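Local coordinates for protein galactose-1-phosphate uridylyltransferase (Bacillus cereus, PDB 4QVU) that is of unconfirmed function but has a HIT-like fold, binds zinc and is probably related to the uridylyltransferases that act on hexose 1-phosphates, at residues L107-G112 with A122-I127; S203-F208 with V220-V225. All coordinates share one frame; numbering follows the deposited sequence.

Overall arrangement
Contact 1 comes first along the chain: after helix 79-97, strand 104-111 runs through a loop into strand 123-129, and residues 107-112 with 122-127 close this hairpin. Contact 2 closes a second hairpin, further along, in which residues 203-208 of strand 203-211 pair with residues 220-225 at the end of strand 214-222. The two follow in series and neither encloses the other. They meet in space because strands 104-111 and 203-211 are antiparallel neighbours, probably hydrogen-bonded through Lys109 N to Leu206 O and Tyr204 N to His111 O. This seam joins the two HIT-clan halves into one continuous sheet, and both contacts also touch the second subunit.

Contact 1. Residues L107-G112 with A122-I127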
ATOM      1  N   LEU A 107      25.822  -1.884  -2.878  1.00 60.43           N
ATOM      2  CA  LEU A 107      26.239  -3.147  -3.483  1.00 59.53           C
ATOM      3  C   LEU A 107      24.973  -3.833  -4.008  1.00 63.98           C
ATOM      4  O   LEU A 107      24.041  -4.109  -3.232  1.00 62.59           O
ATOM      5  CB  LEU A 107      27.034  -4.043  -2.499  1.00 59.61           C
ATOM      6  CG  LEU A 107      27.302  -5.512  -2.927  1.00 63.76           C
ATOM      7  CD1 LEU A 107      28.179  -5.612  -4.162  1.00 64.71           C
ATOM      8  CD2 LEU A 107      27.916  -6.298  -1.819  1.00 64.96           C
ATOM      9  N   TYR A 108      24.914  -4.055  -5.333  1.00 60.92           N
ATOM     10  CA  TYR A 108      23.747  -4.666  -5.958  1.00 60.19           C
ATOM     11  C   TYR A 108      24.127  -5.333  -7.288  1.00 66.12           C
ATOM     12  O   TYR A 108      25.210  -5.094  -7.833  1.00 66.63           O
ATOM     13  CB  TYR A 108      22.617  -3.615  -6.166  1.00 60.41           C
ATOM     14  CG  TYR A 108      22.761  -2.706  -7.367  1.00 61.65           C
ATOM     15  CD1 TYR A 108      23.646  -1.633  -7.351  1.00 64.44           C
ATOM     16  CD2 TYR A 108      21.954  -2.869  -8.489  1.00 62.66           C
ATOM     17  CE1 TYR A 108      23.771  -0.782  -8.449  1.00 66.68           C
ATOM     18  CE2 TYR A 108      22.063  -2.016  -9.591  1.00 64.22           C
ATOM     19  CZ  TYR A 108      22.970  -0.972  -9.563  1.00 73.49           C
ATOM     20  OH  TYR A 108      23.073  -0.132 -10.640  1.00 78.32           O
ATOM     21  N   LYS A 109      23.219  -6.182  -7.793  1.00 63.11           N
ATOM     22  CA  LYS A 109      23.359  -6.925  -9.042  1.00 63.44           C
ATOM     23  C   LYS A 109      22.089  -6.812  -9.878  1.00 70.09           C
ATOM     24  O   LYS A 109      20.988  -6.723  -9.332  1.00 68.95           O
ATOM     25  CB  LYS A 109      23.670  -8.410  -8.764  1.00 64.01           C
ATOM     26  CG  LYS A 109      23.941  -9.200 -10.027  1.00 67.56           C
ATOM     27  CD  LYS A 109      24.101 -10.691  -9.849  1.00 72.53           C
ATOM     28  CE  LYS A 109      24.339 -11.288 -11.213  1.00 79.65           C
ATOM     29  NZ  LYS A 109      24.556 -12.751 -11.158  1.00 97.54           N
ATOM     30  N   ASN A 110      22.259  -6.836 -11.204  1.00 69.56           N
ATOM     31  CA  ASN A 110      21.195  -6.881 -12.208  1.00 69.75           C
ATOM     32  C   ASN A 110      21.442  -8.096 -13.085  1.00 76.22           C
ATOM     33  O   ASN A 110      22.580  -8.298 -13.515  1.00 77.22           O
ATOM     34  CB  ASN A 110      21.139  -5.590 -13.040  1.00 69.48           C
ATOM     35  CG  ASN A 110      21.053  -4.301 -12.266  1.00 91.27           C
ATOM     36  OD1 ASN A 110      20.448  -4.224 -11.197  1.00 89.51           O
ATOM     37  ND2 ASN A 110      21.633  -3.245 -12.818  1.00 81.00           N
ATOM     38  N   HIS A 111      20.418  -8.932 -13.309  1.00 73.34           N
ATOM     39  CA  HIS A 111      20.528 -10.108 -14.171  1.00 74.93           C
ATOM     40  C   HIS A 111      19.288 -10.236 -15.026  1.00 80.90           C
ATOM     41  O   HIS A 111      18.177 -10.196 -14.501  1.00 79.67           O
ATOM     42  CB  HIS A 111      20.752 -11.383 -13.349  1.00 75.85           C
ATOM     43  CG  HIS A 111      20.920 -12.621 -14.179  1.00 81.46           C
ATOM     44  ND1 HIS A 111      19.827 -13.362 -14.606  1.00 83.86           N
ATOM     45  CD2 HIS A 111      22.051 -13.223 -14.618  1.00 85.02           C
ATOM     46  CE1 HIS A 111      20.325 -14.369 -15.305  1.00 85.26           C
ATOM     47  NE2 HIS A 111      21.657 -14.327 -15.342  1.00 86.41           N
ATOM     48  N   GLY A 112      19.489 -10.403 -16.325  1.00 80.84           N
ATOM     49  CA  GLY A 112      18.406 -10.576 -17.282  1.00 82.43           C
ATOM     50  C   GLY A 112      17.958  -9.294 -17.960  1.00 88.98           C
ATOM     51  O   GLY A 112      18.330  -8.195 -17.527  1.00 88.55           O
ATOM     52  N   ALA A 122      28.510 -11.524 -16.706  1.00106.49           N
ATOM     53  CA  ALA A 122      28.022 -11.655 -15.325  1.00101.67           C
ATOM     54  C   ALA A 122      28.754 -10.670 -14.423  1.00 99.87           C
ATOM     55  O   ALA A 122      29.956 -10.823 -14.187  1.00100.80           O
ATOM     56  CB  ALA A 122      28.205 -13.083 -14.831  1.00102.93           C
ATOM     57  N   HIS A 123      28.052  -9.622 -13.970  1.00 91.06           N
ATOM     58  CA  HIS A 123      28.677  -8.586 -13.155  1.00 88.76           C
ATOM     59  C   HIS A 123      27.749  -8.033 -12.058  1.00 84.47           C
ATOM     60  O   HIS A 123      26.525  -8.192 -12.120  1.00 82.79           O
ATOM     61  CB  HIS A 123      29.129  -7.422 -14.060  1.00 91.20           C
ATOM     62  CG  HIS A 123      27.990  -6.678 -14.677  1.00 94.77           C
ATOM     63  ND1 HIS A 123      27.307  -7.183 -15.766  1.00 98.06           N
ATOM     64  CD2 HIS A 123      27.422  -5.507 -14.308  1.00 96.01           C
ATOM     65  CE1 HIS A 123      26.344  -6.313 -16.023  1.00 97.01           C
ATOM     66  NE2 HIS A 123      26.375  -5.286 -15.173  1.00 96.13           N
HETATM   67  N   MSE A 124      28.369  -7.372 -11.059  1.00 76.12           N
HETATM   68  CA  MSE A 124      27.730  -6.661  -9.949  1.00 72.45           C
HETATM   69  C   MSE A 124      28.189  -5.213  -9.969  1.00 74.96           C
HETATM   70  O   MSE A 124      29.072  -4.859 -10.758  1.00 75.28           O
HETATM   71  CB  MSE A 124      28.023  -7.301  -8.587  1.00 74.02           C
HETATM   72  CG  MSE A 124      27.521  -8.726  -8.443  1.00 81.11           C
HETATM   73 SE   MSE A 124      27.779  -9.409  -6.644  0.75 88.70          SE
HETATM   74  CE  MSE A 124      26.297  -8.549  -5.826  1.00 83.33           C
ATOM     75  N   GLN A 125      27.611  -4.373  -9.100  1.00 69.47           N
ATOM     76  CA  GLN A 125      27.989  -2.971  -9.035  1.00 69.34           C
ATOM     77  C   GLN A 125      28.110  -2.478  -7.610  1.00 72.07           C
ATOM     78  O   GLN A 125      27.295  -2.817  -6.750  1.00 70.70           O
ATOM     79  CB  GLN A 125      26.973  -2.095  -9.774  1.00 70.72           C
ATOM     80  CG  GLN A 125      27.021  -2.212 -11.290  1.00 86.34           C
ATOM     81  CD  GLN A 125      25.937  -1.409 -11.938  1.00100.21           C
ATOM     82  OE1 GLN A 125      25.044  -1.963 -12.578  1.00101.62           O
ATOM     83  NE2 GLN A 125      25.956  -0.092 -11.750  1.00 84.86           N
ATOM     84  N   ILE A 126      29.138  -1.651  -7.383  1.00 68.99           N
ATOM     85  CA  ILE A 126      29.422  -0.950  -6.136  1.00 67.92           C
ATOM     86  C   ILE A 126      29.433   0.548  -6.486  1.00 73.14           C
ATOM     87  O   ILE A 126      30.237   0.980  -7.326  1.00 74.43           O
ATOM     88  CB  ILE A 126      30.712  -1.436  -5.413  1.00 70.92           C
ATOM     89  CG1 ILE A 126      30.575  -2.908  -4.963  1.00 70.46           C
ATOM     90  CG2 ILE A 126      31.022  -0.535  -4.219  1.00 70.98           C
ATOM     91  CD1 ILE A 126      31.903  -3.652  -4.528  1.00 72.71           C
ATOM     92  N   ILE A 127      28.494   1.313  -5.896  1.00 67.49           N
ATOM     93  CA  ILE A 127      28.359   2.745  -6.121  1.00 67.57           C
ATOM     94  C   ILE A 127      28.510   3.473  -4.789  1.00 74.14           C
ATOM     95  O   ILE A 127      27.694   3.293  -3.880  1.00 73.79           O
ATOM     96  CB  ILE A 127      27.010   3.101  -6.819  1.00 69.22           C
ATOM     97  CG1 ILE A 127      26.803   2.276  -8.110  1.00 68.78           C
ATOM     98  CG2 ILE A 127      26.917   4.623  -7.087  1.00 70.50           C
ATOM     99  CD1 ILE A 127      25.438   2.311  -8.653  1.00 79.30           C
TER
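Leu107, Met124 and Ile126 form the apolar centre of this antiparallel hairpin, on the face of the sheet turned to helix 79-97. With CG anti to its backbone N (chi1 169°), Leu107 lies alongside Ile126 and points the same way, its CD1 3.7 Å from Ile126 CG1. The same methyl meets CE of Met124, a selenomethionine whose chain bends at chi3 (79°) to bring its tip obliquely across the leucine. Next to it the extended Lys109 chain crosses Met124 at about a right angle, its CB 3.9 Å from Met124 CG. The chain rises off this face, and its ammonium hydrogen-bonds Tyr204 OH on the neighbouring strand 203-211.

Tyr108 and Gln125 occupy the other face and are locked as a hydrogen-bonded pair: Tyr108 N donates to Gln125 O at 3.0 Å, and Gln125 N returns a bond to Tyr108 O at 2.8 Å, both nearly along the C=O axes. The tyrosine CG sits in the crowded position between N and carbonyl carbon (chi1 80°), which lays the ring beside the glutamine. Ile127 CD1 abuts its edge, in the ring plane, 3.5 Å from Tyr108 CE1. At the polar end, Tyr108 OH and Gln125 NE2 are 3.1 Å apart, at an angle too poor for that pair to hydrogen-bond, while Gln125 OE1 lies 3.3 Å from Tyr108 OH.

The sequence from His121 to Gln125 resembles the His-x-His-x-Gln signature of galactose-1-phosphate uridylyltransferases. Ser89 and Trp93 of helix 79-97 pack on Leu107, strand 203-211 flanks residues 107-111, and strand 59-65 flanks residues 123-127.

Contact 2. Residues S203-F208 with V220-V225; sequences SYNLFF and VPRFVV
Strands 203-208 and 220-222 run antiparallel, their segment axes 4.3 Å apart at closest and 149° between their directions. Asn205 and Val220 exchange backbone bonds in both senses, each 2.9 Å: Val220 N to Asn205 O is in the carbonyl plane, whereas Asn205 N approaches Val220 O from above it. Arg222 N adds a third bond to Ser203 O. Between these links Pro221 faces Tyr204 as a non-hydrogen-bonded pair, a position where pairing with this strand asks for no N-H.

The main side-chain link joins Asn205 and Arg222 on the face they share with Ser203 and Val220. Successive torsions near -60° (chi1 to chi3) fold the arginine back, so that NH1 reaches Asn205 OD1 at 2.7 Å, with the oxygen close to the guanidinium plane and the two flat groups 41° apart. Both ends of this pair have further partners: Asn205 ND2 donates to Lys109 O, and Arg222 NH2 binds Val225 O of the second subunit. The buried amide thus bridges three strands, and its acceptor bond at OD1 and donor bond at ND2 probably fix its rotation. Asn205 OD1 and the second subunit's Val225 O probably help to satisfy the buried guanidinium. Farther along, Val220 CG2 meets the edge of the Phe207 ring, in its plane, 3.8 Å from Phe207 CE2.

Tyr204 and Pro221 occupy the opposite face, under Val190 and Ile193 of helix 179-195, and the Tyr204 ring stacks on His111. On the Asn205 face the second subunit packs against the hairpin, its Tyr232 meeting Phe207, while strand 104-111 continues the sheet beside residues 203-208.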
ATOM      1  N   SER A 203      15.065 -13.118 -15.128  1.00 75.26           N
ATOM      2  CA  SER A 203      15.585 -11.846 -14.603  1.00 71.91           C
ATOM      3  C   SER A 203      15.392 -11.700 -13.095  1.00 72.60           C
ATOM      4  O   SER A 203      14.336 -12.059 -12.555  1.00 71.77           O
ATOM      5  CB  SER A 203      14.927 -10.648 -15.283  1.00 72.50           C
ATOM      6  OG  SER A 203      15.172 -10.613 -16.677  1.00 82.17           O
ATOM      7  N   TYR A 204      16.396 -11.102 -12.427  1.00 65.98           N
ATOM      8  CA  TYR A 204      16.355 -10.821 -10.998  1.00 63.39           C
ATOM      9  C   TYR A 204      17.337  -9.724 -10.639  1.00 67.26           C
ATOM     10  O   TYR A 204      18.214  -9.364 -11.429  1.00 68.11           O
ATOM     11  CB  TYR A 204      16.649 -12.088 -10.147  1.00 64.27           C
ATOM     12  CG  TYR A 204      18.066 -12.619 -10.263  1.00 66.16           C
ATOM     13  CD1 TYR A 204      19.068 -12.185  -9.401  1.00 66.93           C
ATOM     14  CD2 TYR A 204      18.397 -13.583 -11.213  1.00 68.62           C
ATOM     15  CE1 TYR A 204      20.370 -12.667  -9.502  1.00 68.65           C
ATOM     16  CE2 TYR A 204      19.691 -14.086 -11.314  1.00 70.54           C
ATOM     17  CZ  TYR A 204      20.678 -13.624 -10.454  1.00 76.00           C
ATOM     18  OH  TYR A 204      21.965 -14.109 -10.541  1.00 73.29           O
ATOM     19  N   ASN A 205      17.225  -9.251  -9.402  1.00 61.85           N
ATOM     20  CA  ASN A 205      18.125  -8.290  -8.794  1.00 60.21           C
ATOM     21  C   ASN A 205      18.569  -8.754  -7.435  1.00 63.33           C
ATOM     22  O   ASN A 205      17.786  -9.381  -6.709  1.00 62.11           O
ATOM     23  CB  ASN A 205      17.457  -6.925  -8.638  1.00 58.10           C
ATOM     24  CG  ASN A 205      17.252  -6.094  -9.866  1.00 76.97           C
ATOM     25  OD1 ASN A 205      16.136  -5.717 -10.173  1.00 75.52           O
ATOM     26  ND2 ASN A 205      18.312  -5.649 -10.501  1.00 67.14           N
ATOM     27  N   LEU A 206      19.807  -8.408  -7.066  1.00 60.02           N
ATOM     28  CA  LEU A 206      20.316  -8.577  -5.711  1.00 59.16           C
ATOM     29  C   LEU A 206      20.521  -7.222  -5.146  1.00 60.15           C
ATOM     30  O   LEU A 206      21.063  -6.372  -5.846  1.00 58.75           O
ATOM     31  CB  LEU A 206      21.614  -9.404  -5.588  1.00 60.56           C
ATOM     32  CG  LEU A 206      21.697 -10.817  -6.145  1.00 66.60           C
ATOM     33  CD1 LEU A 206      23.039 -11.405  -5.791  1.00 68.04           C
ATOM     34  CD2 LEU A 206      20.588 -11.720  -5.608  1.00 67.98           C
ATOM     35  N   PHE A 207      20.074  -6.991  -3.915  1.00 56.69           N
ATOM     36  CA  PHE A 207      20.314  -5.730  -3.211  1.00 56.46           C
ATOM     37  C   PHE A 207      20.878  -6.038  -1.858  1.00 63.55           C
ATOM     38  O   PHE A 207      20.320  -6.871  -1.144  1.00 64.51           O
ATOM     39  CB  PHE A 207      19.064  -4.854  -3.088  1.00 56.75           C
ATOM     40  CG  PHE A 207      18.418  -4.512  -4.401  1.00 57.32           C
ATOM     41  CD1 PHE A 207      18.996  -3.579  -5.255  1.00 59.85           C
ATOM     42  CD2 PHE A 207      17.228  -5.114  -4.784  1.00 57.86           C
ATOM     43  CE1 PHE A 207      18.412  -3.276  -6.476  1.00 59.91           C
ATOM     44  CE2 PHE A 207      16.636  -4.798  -5.999  1.00 60.12           C
ATOM     45  CZ  PHE A 207      17.233  -3.882  -6.837  1.00 58.39           C
ATOM     46  N   PHE A 208      21.993  -5.397  -1.509  1.00 60.82           N
ATOM     47  CA  PHE A 208      22.614  -5.617  -0.217  1.00 61.14           C
ATOM     48  C   PHE A 208      22.416  -4.403   0.653  1.00 65.68           C
ATOM     49  O   PHE A 208      22.388  -3.273   0.161  1.00 64.45           O
ATOM     50  CB  PHE A 208      24.098  -5.954  -0.365  1.00 63.72           C
ATOM     51  CG  PHE A 208      24.361  -7.334  -0.920  1.00 64.91           C
ATOM     52  CD1 PHE A 208      24.344  -7.566  -2.297  1.00 66.19           C
ATOM     53  CD2 PHE A 208      24.667  -8.395  -0.072  1.00 66.86           C
ATOM     54  CE1 PHE A 208      24.607  -8.841  -2.810  1.00 67.38           C
ATOM     55  CE2 PHE A 208      24.934  -9.672  -0.590  1.00 69.87           C
ATOM     56  CZ  PHE A 208      24.909  -9.884  -1.956  1.00 67.35           C
ATOM     57  N   VAL A 220      15.200 -10.132  -5.660  1.00 59.06           N
ATOM     58  CA  VAL A 220      13.944  -9.661  -6.242  1.00 58.06           C
ATOM     59  C   VAL A 220      13.754 -10.197  -7.678  1.00 63.43           C
ATOM     60  O   VAL A 220      14.459  -9.738  -8.581  1.00 63.31           O
ATOM     61  CB  VAL A 220      13.879  -8.093  -6.236  1.00 60.99           C
ATOM     62  CG1 VAL A 220      12.518  -7.579  -6.703  1.00 59.69           C
ATOM     63  CG2 VAL A 220      14.227  -7.509  -4.865  1.00 60.36           C
ATOM     64  N   PRO A 221      12.778 -11.112  -7.937  1.00 61.41           N
ATOM     65  CA  PRO A 221      12.505 -11.511  -9.327  1.00 61.92           C
ATOM     66  C   PRO A 221      11.981 -10.324 -10.139  1.00 66.61           C
ATOM     67  O   PRO A 221      11.285  -9.447  -9.608  1.00 63.88           O
ATOM     68  CB  PRO A 221      11.442 -12.605  -9.192  1.00 64.06           C
ATOM     69  CG  PRO A 221      11.421 -12.973  -7.744  1.00 68.54           C
ATOM     70  CD  PRO A 221      11.822 -11.750  -7.010  1.00 62.98           C
ATOM     71  N   ARG A 222      12.376 -10.262 -11.410  1.00 64.94           N
ATOM     72  CA  ARG A 222      11.982  -9.193 -12.308  1.00 64.57           C
ATOM     73  C   ARG A 222      11.366  -9.826 -13.543  1.00 72.61           C
ATOM     74  O   ARG A 222      11.945 -10.721 -14.157  1.00 74.51           O
ATOM     75  CB  ARG A 222      13.188  -8.291 -12.636  1.00 61.77           C
ATOM     76  CG  ARG A 222      13.843  -7.575 -11.439  1.00 57.34           C
ATOM     77  CD  ARG A 222      13.011  -6.476 -10.774  1.00 57.66           C
ATOM     78  NE  ARG A 222      12.612  -5.429 -11.723  1.00 63.32           N
ATOM     79  CZ  ARG A 222      13.291  -4.312 -11.961  1.00 73.94           C
ATOM     80  NH1 ARG A 222      14.407  -4.051 -11.298  1.00 62.87           N
ATOM     81  NH2 ARG A 222      12.847  -3.437 -12.848  1.00 65.64           N
ATOM     82  N   PHE A 223      10.149  -9.422 -13.850  1.00 71.11           N
ATOM     83  CA  PHE A 223       9.349  -9.977 -14.953  1.00 72.73           C
ATOM     84  C   PHE A 223       8.349  -8.948 -15.439  1.00 75.37           C
ATOM     85  O   PHE A 223       7.956  -8.065 -14.671  1.00 73.88           O
ATOM     86  CB  PHE A 223       8.614 -11.275 -14.496  1.00 74.54           C
ATOM     87  CG  PHE A 223       7.868 -11.149 -13.185  1.00 74.38           C
ATOM     88  CD1 PHE A 223       8.521 -11.343 -11.970  1.00 76.21           C
ATOM     89  CD2 PHE A 223       6.518 -10.805 -13.162  1.00 76.43           C
ATOM     90  CE1 PHE A 223       7.845 -11.171 -10.753  1.00 75.81           C
ATOM     91  CE2 PHE A 223       5.837 -10.655 -11.944  1.00 77.92           C
ATOM     92  CZ  PHE A 223       6.508 -10.836 -10.747  1.00 74.97           C
ATOM     93  N   VAL A 224       7.938  -9.050 -16.704  1.00 72.51           N
ATOM     94  CA  VAL A 224       6.907  -8.153 -17.220  1.00 72.12           C
ATOM     95  C   VAL A 224       5.588  -8.686 -16.652  1.00 74.95           C
ATOM     96  O   VAL A 224       5.244  -9.853 -16.868  1.00 76.06           O
ATOM     97  CB  VAL A 224       6.924  -8.004 -18.771  1.00 77.72           C
ATOM     98  CG1 VAL A 224       5.758  -7.151 -19.262  1.00 77.54           C
ATOM     99  CG2 VAL A 224       8.253  -7.413 -19.247  1.00 78.03           C
ATOM    100  N   VAL A 225       4.922  -7.876 -15.828  1.00 68.95           N
ATOM    101  CA  VAL A 225       3.657  -8.273 -15.192  1.00 67.83           C
ATOM    102  C   VAL A 225       2.582  -8.431 -16.290  1.00 72.64           C
ATOM    103  O   VAL A 225       2.555  -7.650 -17.255  1.00 72.92           O
ATOM    104  CB  VAL A 225       3.217  -7.272 -14.079  1.00 69.44           C
ATOM    105  CG1 VAL A 225       1.984  -7.770 -13.335  1.00 68.22           C
ATOM    106  CG2 VAL A 225       4.358  -7.008 -13.090  1.00 67.96           C
TER